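Local atomic coordinates of glycerol-3-phosphate dehydrogenase [NAD(+)] (Dunaliella salina, PDB entry 6IUY), a protein that probably interconverts sn-glycerol 3-phosphate and dihydroxyacetone phosphate with NAD(+), and carries a phosphatase-like domain of the haloacid dehalogenase family that binds magnesium. Residues R531-W536 / V547-L552; A485-Q490 / M602-R607; E458-L463 / S493-F498. One frame throughout, in Å; residues are numbered along the deposited sequence.

All three contacts lie in the helical C-terminal part of the dehydrogenase. Contacts 2 and 3 share helix 481-502 and sit about 16 Å apart, centre to centre. Contact 2 packs the first half of that helix against residues 602-607, and contact 3 packs its second half against helix 454-477. Contact 1 is about 20 Å from contact 2 and about 23 Å from contact 3, again between centres, and touches neither. In sequence it is nested between the segments of contact 2. Contacts 1 and 3 lie nearer the substrate: the side chain of Val532 is about 8 Å from bound dihydroxyacetone phosphate, that of Cys460 about 10 Å and that of Ile487 about 14 Å.

Contact 1: R531-W536 / V547-L552; sequences RVAEAW and VTFEKL
The indole of Trp536 and the ring of Phe549 lie face to face. The five-membered ring of Trp536 and the Phe549 ring have centroids 4.1 Å apart and planes 18° apart. The stack is offset, with Phe549 CE2 3.6 Å from Trp536 CD2. Trp536 CB joins the same face of Phe549 as a CH-pi contact. At the edge of the Phe549 ring, Ala533 CB is 3.9 Å from Phe549 CE1. Leu552 CD1 reaches the edge of the indole, 3.6 Å from Trp536 CB. Trp536 CG is anti to the backbone N (chi1 -179°), which carries the indole out from its helix and over Phe549. Val547 CG1 adds a looser contact, 4.0 Å from Trp536 CD1. On the next turn back, Val532 CG1 packs 3.8 Å from Leu552 CB and also touches Phe549 CD1. With an alanine at Trp536, that face of Phe549 would probably lose its aromatic partner and a gap would open beside Val547. Thr548 caps the second helix: Thr548 OG1 accepts from Lys551 N at 3.2 Å. The whole is an apolar helix-helix junction, joining helix 528-541, whose start carries the substrate-binding Arg528 and Asn529, to the N-capped start of helix 549-556.

Contact 2: A485-Q490 / M602-R607; sequences ASILRQ and MILRYR
Apolar packing joins Ile487 and Leu604. Leu604 CD2 touches CG1 and CD1 of Ile487 alike, 3.7 Å from CG1, and the two side chains cross at about a right angle. Ile603 CG1 adds a looser contact with Ile487 CD1. The CH-pi part is Gln490 lying over one face of the Tyr606 ring. Gln490 CG is 4.0 Å from the Tyr606 ring centroid, and the amide plane is 24° from the ring plane. Gln490 CG is anti to the backbone N, and a bend at chi2 (69°) turns the amide along the ring, with Gln490 CD 3.5 Å from Tyr606 CE1. The polar groups gather at the phenol end. Arg489 NH2 donates to Gln490 OE1 at 2.8 Å, in the carbonyl plane on a lone pair. This bond and one from Gln490 NE2 to Glu494 hold the amide at both ends. Tyr606 OH lies over the centre of the Arg607 guanidinium, and Arg607 NH2 is 3.5 Å from Arg489 NH2. Glu423 of the second subunit forms a salt bridge with Arg489 NE and a hydrogen bond with Tyr606 OH. These bonds tie this end of the contact to the dimer interface. The carboxylate probably balances the positive charge of Arg489, and in part that of the nearby Arg607.

Contact 3: E458-L463 / S493-F498; sequences EMCGTL and SEMRKF
Met459 lays its thioether against the edge of the Phe498 ring. Met459 SD is 4.9 Å from the Phe498 ring centroid and 78° off the ring normal, so this is an edge-on Met-aromatic contact. Met459 CE follows along the same rim, 3.7 Å from Phe498 CE2. Met459 leaves its helix with CG anti to the backbone N, and its chain then bends at chi2 and chi3. These bends bring both sulfur and methyl to the ring.

Leu463, one turn further on, meets Phe498 and Met495 on the other helix. Leu463 CD1 is 3.5 Å from Phe498 CD2 and also touches CB and CG of that residue. Leu463 CB packs 3.7 Å from Met495 CG. Met495 reaches across to the first helix. Its terminal methyl, Met495 CE, lies 3.6 Å from Cys460 O and also touches Cys460 CB and SG.

The segment axes approach to 10.1 Å, with their N-to-C directions at 136°, nearer antiparallel than parallel. Met459, Leu463, Met495 and Phe498 fill the interface. Helix 564-577 extends the apolar packing, with Val571 against Leu463 and Leu575 against Phe498. Polar groups that take no part in the contact are bonded elsewhere: Thr462 OG1 bonds to Gly381 N, and Arg496 forms salt bridges with Asp508 of its own chain and Asp509 of the second subunit.

The side chain of Met495 is about 4 Å from that of the substrate-binding Lys464, which follows Leu463. No hydrogen bond crosses between the two segments, so the join rests on shape and on sulfur, methyl and ring contacts.

Contact 1: R531-W536 / V547-L552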
loop_
_atom_site.group_PDB
_atom_site.type_symbol
_atom_site.label_atom_id
_atom_site.label_comp_id
_atom_site.label_asym_id
_atom_site.label_seq_id
_atom_site.Cartn_x
_atom_site.Cartn_y
_atom_site.Cartn_z
ATOM N N ARG A 531 -12.629 3.035 19.923
ATOM C CA ARG A 531 -13.201 3.826 21.008
ATOM C C ARG A 531 -13.564 2.954 22.195
ATOM O O ARG A 531 -13.267 3.296 23.352
ATOM C CB ARG A 531 -14.426 4.583 20.530
ATOM C CG ARG A 531 -15.015 5.494 21.599
ATOM C CD ARG A 531 -16.337 6.103 21.148
ATOM N NE ARG A 531 -17.183 6.355 22.307
ATOM C CZ ARG A 531 -18.487 6.103 22.350
ATOM N NH1 ARG A 531 -19.100 5.596 21.290
ATOM N NH2 ARG A 531 -19.171 6.359 23.456
ATOM N N VAL A 532 -14.189 1.814 21.908
ATOM C CA VAL A 532 -14.571 0.886 22.952
ATOM C C VAL A 532 -13.394 0.146 23.565
ATOM O O VAL A 532 -13.406 -0.175 24.757
ATOM C CB VAL A 532 -15.560 -0.175 22.429
ATOM C CG1 VAL A 532 -15.865 -1.183 23.534
ATOM C CG2 VAL A 532 -16.825 0.499 21.930
ATOM N N ALA A 533 -12.413 -0.182 22.733
ATOM C CA ALA A 533 -11.265 -0.927 23.186
ATOM C C ALA A 533 -10.411 -0.040 24.092
ATOM O O ALA A 533 -9.867 -0.513 25.073
ATOM C CB ALA A 533 -10.461 -1.456 22.005
ATOM N N GLU A 534 -10.336 1.251 23.781
ATOM C CA GLU A 534 -9.678 2.208 24.660
ATOM C C GLU A 534 -10.303 2.161 26.056
ATOM O O GLU A 534 -9.592 1.994 27.055
ATOM C CB GLU A 534 -9.770 3.623 24.091
ATOM C CG GLU A 534 -9.315 4.741 25.069
ATOM C CD GLU A 534 -9.261 6.113 24.396
ATOM O OE1 GLU A 534 -10.319 6.648 24.000
ATOM O OE2 GLU A 534 -8.159 6.661 24.232
ATOM N N ALA A 535 -11.628 2.304 26.129
ATOM C CA ALA A 535 -12.330 2.258 27.418
ATOM C C ALA A 535 -12.126 0.926 28.134
ATOM O O ALA A 535 -11.905 0.889 29.341
ATOM C CB ALA A 535 -13.805 2.536 27.221
ATOM N N TRP A 536 -12.173 -0.178 27.401
ATOM C CA TRP A 536 -11.935 -1.482 28.020
ATOM C C TRP A 536 -10.566 -1.556 28.685
ATOM O O TRP A 536 -10.431 -2.043 29.809
ATOM C CB TRP A 536 -12.039 -2.576 26.978
ATOM C CG TRP A 536 -11.849 -3.994 27.456
ATOM C CD1 TRP A 536 -12.819 -4.846 27.893
ATOM C CD2 TRP A 536 -10.627 -4.744 27.470
ATOM N NE1 TRP A 536 -12.277 -6.072 28.197
ATOM C CE2 TRP A 536 -10.932 -6.035 27.948
ATOM C CE3 TRP A 536 -9.304 -4.450 27.129
ATOM C CZ2 TRP A 536 -9.968 -7.023 28.097
ATOM C CZ3 TRP A 536 -8.350 -5.428 27.280
ATOM C CH2 TRP A 536 -8.685 -6.699 27.760
ATOM N N VAL A 547 -15.194 -6.077 33.540
ATOM C CA VAL A 547 -15.733 -5.398 32.367
ATOM C C VAL A 547 -15.489 -6.213 31.087
ATOM O O VAL A 547 -14.455 -6.870 30.931
ATOM C CB VAL A 547 -15.140 -3.990 32.203
ATOM C CG1 VAL A 547 -13.700 -4.069 31.725
ATOM C CG2 VAL A 547 -15.982 -3.182 31.232
ATOM N N THR A 548 -16.476 -6.206 30.193
ATOM C CA THR A 548 -16.380 -6.963 28.954
ATOM C C THR A 548 -16.709 -6.060 27.779
ATOM O O THR A 548 -17.346 -5.020 27.956
ATOM C CB THR A 548 -17.344 -8.165 28.941
ATOM O OG1 THR A 548 -18.677 -7.695 29.148
ATOM C CG2 THR A 548 -17.001 -9.164 30.043
ATOM N N PHE A 549 -16.311 -6.469 26.580
ATOM C CA PHE A 549 -16.672 -5.719 25.379
ATOM C C PHE A 549 -18.184 -5.724 25.151
ATOM O O PHE A 549 -18.776 -4.736 24.687
ATOM C CB PHE A 549 -15.943 -6.288 24.166
ATOM C CG PHE A 549 -14.499 -5.854 24.076
ATOM C CD1 PHE A 549 -14.166 -4.646 23.477
ATOM C CD2 PHE A 549 -13.487 -6.648 24.599
ATOM C CE1 PHE A 549 -12.851 -4.235 23.399
ATOM C CE2 PHE A 549 -12.158 -6.241 24.517
ATOM C CZ PHE A 549 -11.846 -5.032 23.915
ATOM N N GLU A 550 -18.825 -6.825 25.509
ATOM C CA GLU A 550 -20.262 -6.889 25.334
ATOM C C GLU A 550 -20.965 -5.854 26.201
ATOM O O GLU A 550 -21.841 -5.134 25.723
ATOM C CB GLU A 550 -20.784 -8.280 25.656
ATOM C CG GLU A 550 -22.232 -8.434 25.256
ATOM C CD GLU A 550 -22.729 -9.860 25.396
ATOM O OE1 GLU A 550 -22.026 -10.681 26.043
ATOM O OE2 GLU A 550 -23.819 -10.152 24.853
ATOM N N LYS A 551 -20.581 -5.760 27.473
ATOM C CA LYS A 551 -21.164 -4.748 28.349
ATOM C C LYS A 551 -20.930 -3.324 27.839
ATOM O O LYS A 551 -21.852 -2.507 27.835
ATOM C CB LYS A 551 -20.601 -4.863 29.769
ATOM C CG LYS A 551 -21.103 -6.060 30.589
ATOM C CD LYS A 551 -20.392 -6.098 31.955
ATOM C CE LYS A 551 -20.775 -7.308 32.793
ATOM N NZ LYS A 551 -20.123 -7.261 34.145
ATOM N N LEU A 552 -19.701 -3.021 27.420
ATOM C CA LEU A 552 -19.363 -1.676 26.947
ATOM C C LEU A 552 -20.087 -1.332 25.662
ATOM O O LEU A 552 -20.466 -0.172 25.435
ATOM C CB LEU A 552 -17.834 -1.547 26.742
ATOM C CG LEU A 552 -17.021 -1.631 28.036
ATOM C CD1 LEU A 552 -15.492 -1.719 27.768
ATOM C CD2 LEU A 552 -17.351 -0.437 28.941
#

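Contact 2: A485-Q490 / M602-R607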
loop_
_atom_site.group_PDB
_atom_site.type_symbol
_atom_site.label_atom_id
_atom_site.label_comp_id
_atom_site.label_asym_id
_atom_site.label_seq_id
_atom_site.Cartn_x
_atom_site.Cartn_y
_atom_site.Cartn_z
ATOM N N ALA A 485 2.027 3.447 15.903
ATOM C CA ALA A 485 2.434 3.202 14.521
ATOM C C ALA A 485 2.956 1.780 14.337
ATOM O O ALA A 485 2.748 1.178 13.292
ATOM C CB ALA A 485 3.490 4.212 14.088
ATOM N N SER A 486 3.638 1.247 15.341
ATOM C CA SER A 486 4.063 -0.147 15.298
ATOM C C SER A 486 2.882 -1.113 15.229
ATOM O O SER A 486 2.874 -2.051 14.415
ATOM C CB SER A 486 4.919 -0.482 16.510
ATOM O OG SER A 486 6.079 0.317 16.495
ATOM N N ILE A 487 1.885 -0.891 16.075
ATOM C CA ILE A 487 0.688 -1.739 16.047
ATOM C C ILE A 487 0.060 -1.705 14.667
ATOM O O ILE A 487 -0.290 -2.738 14.114
ATOM C CB ILE A 487 -0.340 -1.304 17.092
ATOM C CG1 ILE A 487 0.285 -1.391 18.480
ATOM C CG2 ILE A 487 -1.608 -2.185 17.003
ATOM C CD1 ILE A 487 -0.536 -0.749 19.590
ATOM N N LEU A 488 -0.055 -0.521 14.088
ATOM C CA LEU A 488 -0.617 -0.422 12.748
ATOM C C LEU A 488 0.262 -1.090 11.683
ATOM O O LEU A 488 -0.252 -1.795 10.781
ATOM C CB LEU A 488 -0.869 1.039 12.379
ATOM C CG LEU A 488 -2.344 1.384 12.691
ATOM C CD1 LEU A 488 -2.617 1.184 14.185
ATOM C CD2 LEU A 488 -2.696 2.798 12.252
ATOM N N ARG A 489 1.571 -0.871 11.783
ATOM C CA ARG A 489 2.514 -1.469 10.839
ATOM C C ARG A 489 2.417 -2.984 10.877
ATOM O O ARG A 489 2.251 -3.621 9.840
ATOM C CB ARG A 489 3.959 -1.050 11.140
ATOM C CG ARG A 489 4.907 -1.514 10.034
ATOM C CD ARG A 489 6.275 -1.894 10.532
ATOM N NE ARG A 489 6.247 -2.704 11.745
ATOM C CZ ARG A 489 6.067 -4.016 11.770
ATOM N NH1 ARG A 489 5.858 -4.674 10.641
ATOM N NH2 ARG A 489 6.083 -4.671 12.932
ATOM N N GLN A 490 2.542 -3.561 12.071
ATOM C CA GLN A 490 2.440 -5.003 12.214
ATOM C C GLN A 490 1.047 -5.507 11.776
ATOM O O GLN A 490 0.904 -6.552 11.128
ATOM C CB GLN A 490 2.728 -5.396 13.653
ATOM C CG GLN A 490 2.651 -6.892 13.923
ATOM C CD GLN A 490 3.773 -7.679 13.254
ATOM O OE1 GLN A 490 4.814 -7.125 12.881
ATOM N NE2 GLN A 490 3.563 -8.979 13.099
ATOM N N MET A 602 1.025 -5.938 27.403
ATOM C CA MET A 602 1.898 -6.694 26.502
ATOM C C MET A 602 1.591 -6.471 25.025
ATOM O O MET A 602 2.089 -7.209 24.174
ATOM C CB MET A 602 1.809 -8.196 26.796
ATOM C CG MET A 602 2.495 -8.647 28.085
ATOM S SD MET A 602 4.271 -8.318 28.118
ATOM C CE MET A 602 4.829 -9.246 26.699
ATOM N N ILE A 603 0.789 -5.459 24.709
ATOM C CA ILE A 603 0.330 -5.286 23.326
ATOM C C ILE A 603 1.478 -4.919 22.375
ATOM O O ILE A 603 1.473 -5.333 21.224
ATOM C CB ILE A 603 -0.793 -4.220 23.229
ATOM C CG1 ILE A 603 -1.470 -4.237 21.848
ATOM C CG2 ILE A 603 -0.263 -2.836 23.512
ATOM C CD1 ILE A 603 -2.319 -5.426 21.591
ATOM N N LEU A 604 2.466 -4.154 22.831
ATOM C CA LEU A 604 3.582 -3.822 21.946
ATOM C C LEU A 604 4.628 -4.945 21.950
ATOM O O LEU A 604 5.622 -4.872 21.242
ATOM C CB LEU A 604 4.228 -2.497 22.346
ATOM C CG LEU A 604 3.288 -1.287 22.426
ATOM C CD1 LEU A 604 3.966 -0.123 23.152
ATOM C CD2 LEU A 604 2.848 -0.871 21.027
ATOM N N ARG A 605 4.383 -5.987 22.743
ATOM C CA ARG A 605 5.310 -7.115 22.857
ATOM C C ARG A 605 4.741 -8.365 22.205
ATOM O O ARG A 605 4.882 -9.472 22.738
ATOM C CB ARG A 605 5.635 -7.407 24.325
ATOM C CG ARG A 605 6.592 -6.410 24.983
ATOM C CD ARG A 605 8.041 -6.896 24.899
ATOM N NE ARG A 605 8.914 -6.136 25.792
ATOM C CZ ARG A 605 9.050 -6.364 27.099
ATOM N NH1 ARG A 605 8.368 -7.342 27.695
ATOM N NH2 ARG A 605 9.873 -5.606 27.817
ATOM N N TYR A 606 4.111 -8.185 21.048
ATOM C CA TYR A 606 3.403 -9.264 20.375
ATOM C C TYR A 606 4.300 -10.455 19.987
ATOM O O TYR A 606 3.895 -11.604 20.156
ATOM C CB TYR A 606 2.695 -8.716 19.139
ATOM C CG TYR A 606 3.561 -7.829 18.286
ATOM C CD1 TYR A 606 4.388 -8.362 17.298
ATOM C CD2 TYR A 606 3.561 -6.456 18.467
ATOM C CE1 TYR A 606 5.184 -7.537 16.507
ATOM C CE2 TYR A 606 4.351 -5.626 17.684
ATOM C CZ TYR A 606 5.156 -6.170 16.707
ATOM O OH TYR A 606 5.930 -5.330 15.940
ATOM N N ARG A 607 5.499 -10.186 19.467
ATOM C CA ARG A 607 6.462 -11.246 19.124
ATOM C C ARG A 607 6.664 -12.209 20.290
ATOM O O ARG A 607 6.961 -13.390 20.104
ATOM C CB ARG A 607 7.817 -10.638 18.711
ATOM C CG ARG A 607 7.977 -10.357 17.217
ATOM C CD ARG A 607 8.718 -9.040 16.966
ATOM N NE ARG A 607 8.395 -8.497 15.642
ATOM C CZ ARG A 607 8.865 -7.345 15.151
ATOM N NH1 ARG A 607 9.702 -6.592 15.866
ATOM N NH2 ARG A 607 8.499 -6.942 13.932
#

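Contact 3: E458-L463 / S493-F498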
loop_
_atom_site.group_PDB
_atom_site.type_symbol
_atom_site.label_atom_id
_atom_site.label_comp_id
_atom_site.label_asym_id
_atom_site.label_seq_id
_atom_site.Cartn_x
_atom_site.Cartn_y
_atom_site.Cartn_z
ATOM N N GLU A 458 -12.177 -7.099 0.416
ATOM C CA GLU A 458 -13.127 -7.565 1.398
ATOM C C GLU A 458 -12.404 -8.042 2.638
ATOM O O GLU A 458 -12.840 -7.764 3.739
ATOM C CB GLU A 458 -14.021 -8.679 0.831
ATOM C CG GLU A 458 -15.219 -8.948 1.721
ATOM C CD GLU A 458 -16.217 -9.906 1.105
ATOM O OE1 GLU A 458 -15.809 -10.702 0.240
ATOM O OE2 GLU A 458 -17.409 -9.856 1.498
ATOM N N MET A 459 -11.299 -8.762 2.467
ATOM C CA MET A 459 -10.548 -9.259 3.621
ATOM C C MET A 459 -9.866 -8.102 4.380
ATOM O O MET A 459 -9.755 -8.136 5.609
ATOM C CB MET A 459 -9.516 -10.305 3.182
ATOM C CG MET A 459 -8.795 -10.954 4.335
ATOM S SD MET A 459 -9.795 -12.078 5.331
ATOM C CE MET A 459 -9.739 -13.525 4.275
ATOM N N CYS A 460 -9.447 -7.064 3.657
ATOM C CA CYS A 460 -8.926 -5.863 4.317
ATOM C C CYS A 460 -9.989 -5.170 5.146
ATOM O O CYS A 460 -9.748 -4.820 6.293
ATOM C CB CYS A 460 -8.377 -4.853 3.302
ATOM S SG CYS A 460 -6.761 -5.291 2.663
ATOM N N GLY A 461 -11.158 -4.936 4.555
ATOM C CA GLY A 461 -12.257 -4.363 5.306
ATOM C C GLY A 461 -12.566 -5.116 6.594
ATOM O O GLY A 461 -12.822 -4.500 7.610
ATOM N N THR A 462 -12.537 -6.443 6.548
ATOM C CA THR A 462 -12.850 -7.266 7.713
ATOM C C THR A 462 -11.725 -7.352 8.747
ATOM O O THR A 462 -11.984 -7.197 9.923
ATOM C CB THR A 462 -13.217 -8.711 7.280
ATOM O OG1 THR A 462 -14.521 -8.713 6.681
ATOM C CG2 THR A 462 -13.225 -9.653 8.455
ATOM N N LEU A 463 -10.487 -7.614 8.319
ATOM C CA LEU A 463 -9.374 -7.811 9.264
ATOM C C LEU A 463 -8.961 -6.523 9.976
ATOM O O LEU A 463 -8.460 -6.549 11.105
ATOM C CB LEU A 463 -8.150 -8.403 8.552
ATOM C CG LEU A 463 -8.259 -9.874 8.159
ATOM C CD1 LEU A 463 -6.953 -10.386 7.557
ATOM C CD2 LEU A 463 -8.668 -10.715 9.358
ATOM N N SER A 493 0.783 -5.566 8.084
ATOM C CA SER A 493 1.641 -6.630 7.563
ATOM C C SER A 493 1.000 -8.005 7.770
ATOM O O SER A 493 1.155 -8.908 6.934
ATOM C CB SER A 493 3.048 -6.546 8.200
ATOM O OG SER A 493 3.533 -7.813 8.601
ATOM N N GLU A 494 0.256 -8.166 8.860
ATOM C CA GLU A 494 -0.426 -9.440 9.090
ATOM C C GLU A 494 -1.728 -9.565 8.280
ATOM O O GLU A 494 -2.109 -10.660 7.908
ATOM C CB GLU A 494 -0.724 -9.638 10.567
ATOM C CG GLU A 494 0.496 -9.870 11.402
ATOM C CD GLU A 494 0.128 -10.255 12.798
ATOM O OE1 GLU A 494 0.953 -10.050 13.722
ATOM O OE2 GLU A 494 -1.010 -10.764 12.971
ATOM N N MET A 495 -2.400 -8.450 8.013
ATOM C CA MET A 495 -3.528 -8.457 7.091
ATOM C C MET A 495 -3.052 -9.009 5.752
ATOM O O MET A 495 -3.619 -9.972 5.214
ATOM C CB MET A 495 -4.105 -7.049 6.924
ATOM C CG MET A 495 -4.918 -6.568 8.131
ATOM S SD MET A 495 -5.236 -4.787 8.119
ATOM C CE MET A 495 -6.162 -4.529 6.596
ATOM N N ARG A 496 -1.989 -8.383 5.248
ATOM C CA ARG A 496 -1.262 -8.777 4.047
ATOM C C ARG A 496 -0.915 -10.258 4.005
ATOM O O ARG A 496 -1.152 -10.929 3.012
ATOM C CB ARG A 496 0.024 -7.951 3.950
ATOM C CG ARG A 496 0.583 -7.854 2.546
ATOM C CD ARG A 496 1.649 -6.791 2.460
ATOM N NE ARG A 496 2.426 -6.894 1.226
ATOM C CZ ARG A 496 3.708 -7.254 1.173
ATOM N NH1 ARG A 496 4.365 -7.542 2.291
ATOM N NH2 ARG A 496 4.338 -7.308 -0.001
ATOM N N LYS A 497 -0.349 -10.760 5.093
ATOM C CA LYS A 497 0.066 -12.153 5.193
ATOM C C LYS A 497 -1.129 -13.114 5.184
ATOM O O LYS A 497 -1.125 -14.132 4.491
ATOM C CB LYS A 497 0.882 -12.343 6.469
ATOM C CG LYS A 497 1.631 -13.636 6.570
ATOM C CD LYS A 497 2.209 -13.806 7.977
ATOM C CE LYS A 497 3.283 -14.885 7.982
ATOM N NZ LYS A 497 3.672 -15.342 9.345
ATOM N N PHE A 498 -2.152 -12.792 5.960
ATOM C CA PHE A 498 -3.361 -13.607 5.996
ATOM C C PHE A 498 -4.026 -13.651 4.614
ATOM O O PHE A 498 -4.519 -14.688 4.175
ATOM C CB PHE A 498 -4.319 -13.047 7.048
ATOM C CG PHE A 498 -5.443 -13.963 7.401
ATOM C CD1 PHE A 498 -5.274 -14.931 8.357
ATOM C CD2 PHE A 498 -6.684 -13.831 6.789
ATOM C CE1 PHE A 498 -6.299 -15.765 8.688
ATOM C CE2 PHE A 498 -7.719 -14.664 7.125
ATOM C CZ PHE A 498 -7.524 -15.634 8.074
#